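Local coordinates for FERM, ARHGEF and pleckstrin domain-containing protein 2 (Mus musculus, PDB 4GYV), which activates the small GTPase RAC1 as a guanine nucleotide exchange factor, the chain being its DH (RhoGEF) domain, and takes part in semaphorin responses and actin remodelling, at residues E70-L75 with H88-D93; V31-V36 with A131-F136; S53-V58 with Q110-V115. One frame throughout, in Å; residues are numbered along the deposited sequence.

Contact 1 of 3, residues E70-L75 with H88-D93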
# COMPACT_ATOMS: atom_id res chain seq x y z
N GLU A 70 3.70 -3.20 -15.24
CA GLU A 70 2.85 -4.01 -14.38
C GLU A 70 2.00 -5.02 -15.16
O GLU A 70 1.82 -6.17 -14.71
CB GLU A 70 1.93 -3.12 -13.55
CG GLU A 70 2.35 -3.05 -12.10
CD GLU A 70 1.66 -1.92 -11.34
OE1 GLU A 70 0.72 -1.30 -11.91
OE2 GLU A 70 2.07 -1.67 -10.18
N GLN A 71 1.47 -4.58 -16.30
CA GLN A 71 0.65 -5.43 -17.14
C GLN A 71 1.50 -6.61 -17.54
O GLN A 71 1.09 -7.76 -17.44
CB GLN A 71 0.31 -4.71 -18.43
CG GLN A 71 -1.07 -4.09 -18.56
CD GLN A 71 -1.37 -3.75 -20.02
OE1 GLN A 71 -1.10 -2.64 -20.48
NE2 GLN A 71 -1.89 -4.73 -20.75
N ARG A 72 2.71 -6.28 -17.98
CA ARG A 72 3.57 -7.24 -18.63
C ARG A 72 4.04 -8.26 -17.62
O ARG A 72 3.99 -9.45 -17.89
CB ARG A 72 4.75 -6.54 -19.29
CG ARG A 72 5.79 -7.47 -19.85
CD ARG A 72 5.21 -8.33 -20.95
NE ARG A 72 4.70 -7.54 -22.05
CZ ARG A 72 5.44 -7.05 -23.05
NH1 ARG A 72 6.74 -7.27 -23.12
NH2 ARG A 72 4.86 -6.33 -24.00
N LEU A 73 4.46 -7.81 -16.45
CA LEU A 73 4.95 -8.72 -15.43
C LEU A 73 3.88 -9.68 -14.99
O LEU A 73 4.17 -10.82 -14.65
CB LEU A 73 5.48 -7.96 -14.22
CG LEU A 73 7.00 -7.74 -14.20
CD1 LEU A 73 7.66 -9.08 -14.06
CD2 LEU A 73 7.52 -7.02 -15.46
N ALA A 74 2.63 -9.26 -15.01
CA ALA A 74 1.58 -10.17 -14.58
C ALA A 74 1.32 -11.21 -15.67
O ALA A 74 0.96 -12.35 -15.38
CB ALA A 74 0.33 -9.41 -14.22
N LEU A 75 1.52 -10.82 -16.92
CA LEU A 75 1.38 -11.75 -18.02
C LEU A 75 2.52 -12.76 -18.01
O LEU A 75 2.34 -13.94 -18.33
CB LEU A 75 1.37 -10.99 -19.35
CG LEU A 75 0.05 -10.33 -19.71
CD1 LEU A 75 0.17 -9.70 -21.05
CD2 LEU A 75 -1.03 -11.33 -19.70
N HIS A 88 4.95 -12.57 -23.86
CA HIS A 88 4.69 -12.28 -22.46
C HIS A 88 5.94 -12.37 -21.62
O HIS A 88 5.99 -11.80 -20.55
CB HIS A 88 3.66 -13.25 -21.87
CG HIS A 88 2.27 -13.05 -22.38
ND1 HIS A 88 1.21 -13.83 -21.97
CD2 HIS A 88 1.75 -12.15 -23.26
CE1 HIS A 88 0.11 -13.43 -22.58
NE2 HIS A 88 0.41 -12.42 -23.36
N GLN A 89 6.95 -13.10 -22.08
CA GLN A 89 8.11 -13.32 -21.21
C GLN A 89 9.32 -12.49 -21.60
O GLN A 89 10.44 -13.00 -21.75
CB GLN A 89 8.38 -14.80 -21.06
CG GLN A 89 7.26 -15.39 -20.26
CD GLN A 89 7.23 -16.89 -20.20
OE1 GLN A 89 8.19 -17.55 -20.57
NE2 GLN A 89 6.12 -17.44 -19.71
N ARG A 90 9.07 -11.20 -21.73
CA ARG A 90 10.10 -10.25 -22.09
C ARG A 90 9.67 -8.87 -21.66
O ARG A 90 8.52 -8.69 -21.28
CB ARG A 90 10.36 -10.29 -23.58
CG ARG A 90 9.14 -10.08 -24.36
CD ARG A 90 9.50 -9.70 -25.75
NE ARG A 90 8.38 -9.09 -26.46
CZ ARG A 90 8.53 -8.23 -27.45
NH1 ARG A 90 7.46 -7.71 -28.06
NH2 ARG A 90 9.78 -7.88 -27.83
N ILE A 91 10.58 -7.91 -21.76
CA ILE A 91 10.36 -6.60 -21.18
C ILE A 91 10.94 -5.50 -22.07
O ILE A 91 10.59 -4.32 -21.95
CB ILE A 91 11.01 -6.53 -19.78
CG1 ILE A 91 10.55 -5.29 -19.02
CG2 ILE A 91 12.52 -6.50 -19.91
CD1 ILE A 91 9.10 -5.29 -18.76
N GLY A 92 11.81 -5.91 -22.99
CA GLY A 92 12.62 -4.97 -23.76
C GLY A 92 11.87 -4.04 -24.68
O GLY A 92 12.29 -2.91 -24.90
N ASP A 93 10.76 -4.51 -25.23
CA ASP A 93 9.94 -3.68 -26.10
C ASP A 93 9.38 -2.50 -25.33
O ASP A 93 9.34 -1.38 -25.84
CB ASP A 93 8.78 -4.49 -26.70
CG ASP A 93 8.07 -5.36 -25.67
OD1 ASP A 93 8.70 -5.74 -24.65
OD2 ASP A 93 6.89 -5.68 -25.89

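Contact 2 of 3, residues V31-V36 with A131-F136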
# COMPACT_ATOMS: atom_id res chain seq x y z
N VAL A 31 2.03 15.34 -3.88
CA VAL A 31 0.78 15.36 -3.15
C VAL A 31 0.92 15.95 -1.76
O VAL A 31 0.28 16.94 -1.45
CB VAL A 31 0.14 13.96 -3.11
CG1 VAL A 31 -1.01 13.90 -2.11
CG2 VAL A 31 -0.40 13.63 -4.46
N TRP A 32 1.76 15.35 -0.93
CA TRP A 32 1.72 15.66 0.49
C TRP A 32 2.33 16.98 0.89
O TRP A 32 1.79 17.70 1.74
CB TRP A 32 2.29 14.50 1.30
CG TRP A 32 1.53 13.30 0.95
CD1 TRP A 32 1.95 12.25 0.23
CD2 TRP A 32 0.15 13.05 1.25
NE1 TRP A 32 0.95 11.34 0.06
CE2 TRP A 32 -0.17 11.80 0.68
CE3 TRP A 32 -0.83 13.75 1.95
CZ2 TRP A 32 -1.44 11.24 0.78
CZ3 TRP A 32 -2.10 13.18 2.05
CH2 TRP A 32 -2.39 11.94 1.47
N PHE A 33 3.45 17.31 0.25
CA PHE A 33 4.13 18.56 0.47
C PHE A 33 3.28 19.67 -0.11
O PHE A 33 3.03 20.70 0.53
CB PHE A 33 5.49 18.55 -0.24
CG PHE A 33 6.39 19.69 0.15
CD1 PHE A 33 6.52 20.05 1.49
CD2 PHE A 33 7.10 20.39 -0.81
CE1 PHE A 33 7.34 21.11 1.86
CE2 PHE A 33 7.92 21.46 -0.44
CZ PHE A 33 8.04 21.81 0.89
N ARG A 34 2.83 19.44 -1.33
CA ARG A 34 2.04 20.43 -2.05
C ARG A 34 0.78 20.77 -1.29
O ARG A 34 0.34 21.92 -1.28
CB ARG A 34 1.66 19.87 -3.40
CG ARG A 34 1.11 20.87 -4.34
CD ARG A 34 0.48 20.10 -5.43
NE ARG A 34 0.90 20.54 -6.75
CZ ARG A 34 1.22 19.70 -7.72
NH1 ARG A 34 1.19 18.39 -7.51
NH2 ARG A 34 1.58 20.20 -8.90
N SER A 35 0.19 19.76 -0.66
CA SER A 35 -0.96 19.95 0.20
C SER A 35 -0.67 20.97 1.29
O SER A 35 -1.42 21.94 1.48
CB SER A 35 -1.33 18.63 0.84
OG SER A 35 -2.71 18.59 1.15
N VAL A 36 0.44 20.76 1.99
CA VAL A 36 0.85 21.63 3.08
C VAL A 36 1.23 23.02 2.58
O VAL A 36 0.84 24.03 3.16
CB VAL A 36 2.02 21.01 3.87
CG1 VAL A 36 2.81 22.06 4.56
CG2 VAL A 36 1.49 20.06 4.91
N ALA A 131 9.84 27.19 8.41
CA ALA A 131 8.99 26.56 9.43
C ALA A 131 8.11 25.46 8.86
O ALA A 131 7.94 24.41 9.49
CB ALA A 131 8.14 27.60 10.09
N VAL A 132 7.53 25.73 7.69
CA VAL A 132 6.70 24.74 7.01
C VAL A 132 7.45 23.47 6.63
O VAL A 132 6.92 22.37 6.78
CB VAL A 132 6.06 25.34 5.76
CG1 VAL A 132 5.34 24.27 4.98
CG2 VAL A 132 5.11 26.46 6.16
N TYR A 133 8.68 23.64 6.13
CA TYR A 133 9.61 22.53 5.90
C TYR A 133 9.82 21.74 7.19
O TYR A 133 9.60 20.53 7.23
CB TYR A 133 10.97 23.05 5.46
CG TYR A 133 11.27 22.97 3.98
CD1 TYR A 133 11.88 21.85 3.44
CD2 TYR A 133 10.98 24.02 3.14
CE1 TYR A 133 12.17 21.79 2.09
CE2 TYR A 133 11.26 23.97 1.80
CZ TYR A 133 11.86 22.86 1.27
OH TYR A 133 12.14 22.83 -0.09
N LYS A 134 10.25 22.44 8.23
CA LYS A 134 10.59 21.81 9.50
C LYS A 134 9.43 20.95 9.98
O LYS A 134 9.62 19.81 10.41
CB LYS A 134 10.98 22.87 10.52
CG LYS A 134 11.52 22.36 11.85
CD LYS A 134 12.23 23.47 12.63
CE LYS A 134 12.68 23.00 14.02
NZ LYS A 134 13.43 24.04 14.80
N GLU A 135 8.21 21.48 9.85
CA GLU A 135 7.03 20.78 10.34
C GLU A 135 6.68 19.60 9.45
O GLU A 135 6.27 18.54 9.94
CB GLU A 135 5.85 21.73 10.45
CG GLU A 135 4.53 21.07 10.87
CD GLU A 135 4.45 20.68 12.36
OE1 GLU A 135 3.56 19.85 12.70
OE2 GLU A 135 5.24 21.21 13.18
N PHE A 136 6.83 19.79 8.14
CA PHE A 136 6.51 18.73 7.21
C PHE A 136 7.46 17.56 7.42
O PHE A 136 7.06 16.40 7.37
CB PHE A 136 6.58 19.20 5.76
CG PHE A 136 6.13 18.15 4.78
CD1 PHE A 136 4.83 17.67 4.80
CD2 PHE A 136 7.01 17.63 3.84
CE1 PHE A 136 4.42 16.69 3.90
CE2 PHE A 136 6.61 16.65 2.95
CZ PHE A 136 5.32 16.19 2.98

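Contact 3 of 3, residues S53-V58 with Q110-V115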
# COMPACT_ATOMS: atom_id res chain seq x y z
N SER A 53 6.29 22.39 -11.96
CA SER A 53 6.31 22.35 -13.41
C SER A 53 7.34 21.34 -13.92
O SER A 53 7.24 20.89 -15.07
CB SER A 53 6.62 23.74 -13.94
OG SER A 53 7.74 23.75 -14.81
N ASN A 54 8.31 21.00 -13.08
CA ASN A 54 9.41 20.13 -13.48
C ASN A 54 9.43 18.80 -12.73
O ASN A 54 10.44 18.06 -12.78
CB ASN A 54 10.75 20.83 -13.26
CG ASN A 54 10.93 22.03 -14.15
OD1 ASN A 54 11.17 21.89 -15.36
ND2 ASN A 54 10.84 23.22 -13.57
N ILE A 55 8.33 18.52 -12.02
CA ILE A 55 8.12 17.26 -11.32
C ILE A 55 6.85 16.58 -11.81
O ILE A 55 6.86 15.39 -12.15
CB ILE A 55 8.02 17.43 -9.80
CG1 ILE A 55 9.37 17.79 -9.24
CG2 ILE A 55 7.69 16.11 -9.17
CD1 ILE A 55 10.35 16.70 -9.48
N ASP A 56 5.76 17.34 -11.85
CA ASP A 56 4.48 16.86 -12.37
C ASP A 56 4.57 16.06 -13.67
O ASP A 56 3.99 14.97 -13.75
CB ASP A 56 3.49 18.00 -12.56
CG ASP A 56 2.79 18.41 -11.27
OD1 ASP A 56 2.82 17.63 -10.28
OD2 ASP A 56 2.21 19.52 -11.27
N PRO A 57 5.29 16.58 -14.68
CA PRO A 57 5.40 15.77 -15.91
C PRO A 57 6.23 14.50 -15.72
O PRO A 57 5.91 13.48 -16.31
CB PRO A 57 6.11 16.71 -16.89
CG PRO A 57 6.16 18.02 -16.25
CD PRO A 57 6.08 17.81 -14.78
N VAL A 58 7.31 14.59 -14.93
CA VAL A 58 8.13 13.44 -14.60
C VAL A 58 7.27 12.35 -13.97
O VAL A 58 7.37 11.17 -14.35
CB VAL A 58 9.28 13.81 -13.64
CG1 VAL A 58 9.83 12.58 -12.92
CG2 VAL A 58 10.37 14.53 -14.37
N GLN A 110 16.68 18.37 -16.25
CA GLN A 110 17.74 19.35 -16.37
C GLN A 110 17.55 20.55 -15.44
O GLN A 110 18.52 21.22 -15.11
CB GLN A 110 17.83 19.83 -17.81
CG GLN A 110 19.15 20.36 -18.18
CD GLN A 110 19.97 19.32 -18.87
OE1 GLN A 110 19.68 18.96 -20.02
NE2 GLN A 110 21.01 18.80 -18.19
N ARG A 111 16.33 20.83 -15.01
CA ARG A 111 16.09 22.00 -14.16
C ARG A 111 16.13 21.67 -12.66
O ARG A 111 16.03 22.57 -11.83
CB ARG A 111 14.81 22.76 -14.55
CG ARG A 111 14.96 23.55 -15.84
CD ARG A 111 13.65 24.14 -16.33
NE ARG A 111 13.81 24.80 -17.64
CZ ARG A 111 14.39 25.99 -17.82
NH1 ARG A 111 14.48 26.52 -19.05
NH2 ARG A 111 14.89 26.65 -16.78
N HIS A 112 16.30 20.40 -12.33
CA HIS A 112 16.22 19.98 -10.93
C HIS A 112 17.26 20.59 -10.02
O HIS A 112 16.94 20.96 -8.91
CB HIS A 112 16.21 18.46 -10.79
CG HIS A 112 14.93 17.83 -11.24
ND1 HIS A 112 14.70 16.48 -11.16
CD2 HIS A 112 13.82 18.37 -11.80
CE1 HIS A 112 13.49 16.21 -11.64
NE2 HIS A 112 12.94 17.34 -12.02
N ASP A 113 18.50 20.69 -10.47
CA ASP A 113 19.53 21.29 -9.63
C ASP A 113 19.23 22.76 -9.40
O ASP A 113 19.57 23.34 -8.35
CB ASP A 113 20.90 21.12 -10.28
CG ASP A 113 20.97 21.75 -11.65
OD1 ASP A 113 20.37 21.19 -12.59
OD2 ASP A 113 21.62 22.81 -11.79
N GLU A 114 18.59 23.37 -10.38
CA GLU A 114 18.15 24.75 -10.27
C GLU A 114 16.97 24.86 -9.28
O GLU A 114 16.97 25.72 -8.41
CB GLU A 114 17.79 25.28 -11.65
CG GLU A 114 17.02 26.57 -11.69
CD GLU A 114 16.50 26.89 -13.09
OE1 GLU A 114 15.77 27.91 -13.23
OE2 GLU A 114 16.83 26.15 -14.05
N VAL A 115 16.00 23.95 -9.40
CA VAL A 115 14.88 23.89 -8.47
C VAL A 115 15.39 23.77 -7.04
O VAL A 115 14.91 24.41 -6.11
CB VAL A 115 13.99 22.65 -8.75
CG1 VAL A 115 13.10 22.31 -7.54
CG2 VAL A 115 13.15 22.86 -10.01

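Contact 1 of 3, residues E70-L75 with H88-D93
Arg-72 and Asp-93 meet tip to tip, and their salt bridge is the main polar link between these segments. The guanidinium grips the carboxylate end-on with two nitrogens: NH1 of Arg-72 lies 2.9 Å from OD1 of Asp-93, on its syn lone pair, while NH2 of Arg-72 reaches OD2 of Asp-93 at 2.8 Å. The two flat groups are nearly coplanar, 28° apart. Arg-72 starts with CG anti to its backbone N (chi1 173°) and is bent further out, a reach that a long, flexible arginine can make. The same NH1 also donates to O of Arg-90 (2.9 Å, N-H...O 164°), from above the carbonyl plane. A second positive charge joins in: the face of the Arg-90 guanidinium lies over CG of Asp-93, a pairing by charge alone, and Arg-90 also bridges to Asp-180.

The apolar contacts flank this network. Leu-75 lays CD1 over one face of the His-88 ring, 3.8 Å from its centroid, in a CH-pi contact; the flat imidazole suits a leucine methyl. Leu-73 brings CD2 within 4.0 Å of CD1 of Ile-91, branched aliphatic ends fit for buried residues.

Ile-91 is the N-cap residue of helix 92-102, and Asp-177 accepts the backbone N-H of both Ile-91 and Gly-92. The Arg-72, Arg-90 and Asp-93 salt-bridge network ties helix 56-77 to the start of helix 92-102 in the all-helical DH domain.

Contact 2 of 3, residues V31-V36 with A131-F136
Phe-33 sets its CD1 over the face of the Phe-136 ring, toward the rim and 3.4 Å from CD2 of Phe-136, at the densely packed side of this helix pair. The two rings are oblique, their centroids 5.1 Å apart and planes at 44°, and CA of Phe-33 adds a CH-pi contact over the same Phe-136 ring. CG of Phe-33 is anti to its backbone N (chi1 -168°), which directs it between the two helices. The edge of the Phe-33 ring faces Tyr-133 in a T-shaped pair with centroids 5.3 Å apart, CZ of Phe-33 being the atom that comes up to the face of the phenol ring. Flat apolar rings suit this buried place, where they pack on one another and on Leu-146. Tyr-133, which also rests on Leu-146, adds a hydroxyl, which is bonded to Asn-147.

This aromatic cluster of Phe-33, Tyr-133 and Phe-136 joins helix 7-39 to helix 127-137 in the DH helical bundle; the short segments run at 137° to one another with axes 10.9 Å apart, a spacing bridged by apolar side chains and some backbone atoms of helix 7-39, and no hydrogen bond crosses. Val-36 extends the apolar layer, its CG1 meeting CG1 of Val-132 as the two side chains slide past each other in opposite directions, while CG2 of Val-36 lies 4.1 Å from CD1 of Phe-136.

The other side is looser. Trp-32 contributes CB, 3.9 Å from CZ of Phe-136, but its indole leads away from helix 127-137, touching Val-141 of its own chain and Leu-215 of the second subunit.

Contact 3 of 3, residues S53-V58 with Q110-V115
His-112 and Asn-54 are joined by the one hydrogen bond that crosses here: NE2 of His-112 donates to O of Asn-54 at 2.7 Å, with an N-H...O angle of 162°. The carbonyl oxygen lies at the edge of the imidazole, in the ring plane, and the donor is tilted 27° from the carbonyl plane. A histidine suits the place because its ring can deliver an N-H to a backbone oxygen while offering carbon atoms to apolar neighbours. CG of His-112 is anti to its carbonyl carbon, beside the backbone N (chi1 -71°), and from there the ring extends to the loop ahead of helix 56-77.

Around this bond lie van der Waals contacts. Ile-55 crosses His-112 at about a right angle and places CD1 3.7 Å from NE2 of the ring, a flexible aliphatic end against the imidazole. Asn-54 also lies by Arg-111, not through the guanidinium but through the aliphatic stem, OD1 of Asn-54 being 3.5 Å from CD of Arg-111. The amide nitrogen of Asn-54 is 4.3 Å from CG2 of Val-115 and donates a hydrogen bond to O of Leu-50.

Further out, other residues back these groups. The ring of Phe-109 meets that of His-112, and Val-58 touches Phe-109 as well. Ile-55 leans on Thr-30 of helix 7-39, and Val-115 packs on Leu-50 and Leu-51. The charged end of Arg-111 turns to Glu-114 in a salt bridge whose hydrogen bond is weak, NH2 of Arg-111 being 3.4 Å from OE2 of Glu-114.

Ile-55 is the N-cap residue of helix 56-77, and His-112 stands in the first turn of helix 112-124, so a side chain from one helix start pins the backbone just before another, a junction within the DH helical bundle.

Overall arrangement
All three contacts belong to the DH domain and are spread along its elongated bundle. Contacts 1 and 3 share helix 56-77, contact 3 at its start and contact 1 near its other end, so their centres are 29 Å apart and their nearest atoms about 14 Å. Contact 1 lies farther still from contact 2, 37 Å between centres and about 17 Å between nearest atoms, and sits across the chain's centre from both. Contacts 2 and 3 are neighbours, with centres 18 Å apart, and are joined by a salt bridge from Arg-34 to Asp-56. In sequence, contacts 1 and 3 are nested inside the loop closed by contact 2, and contact 1 inside that of contact 3.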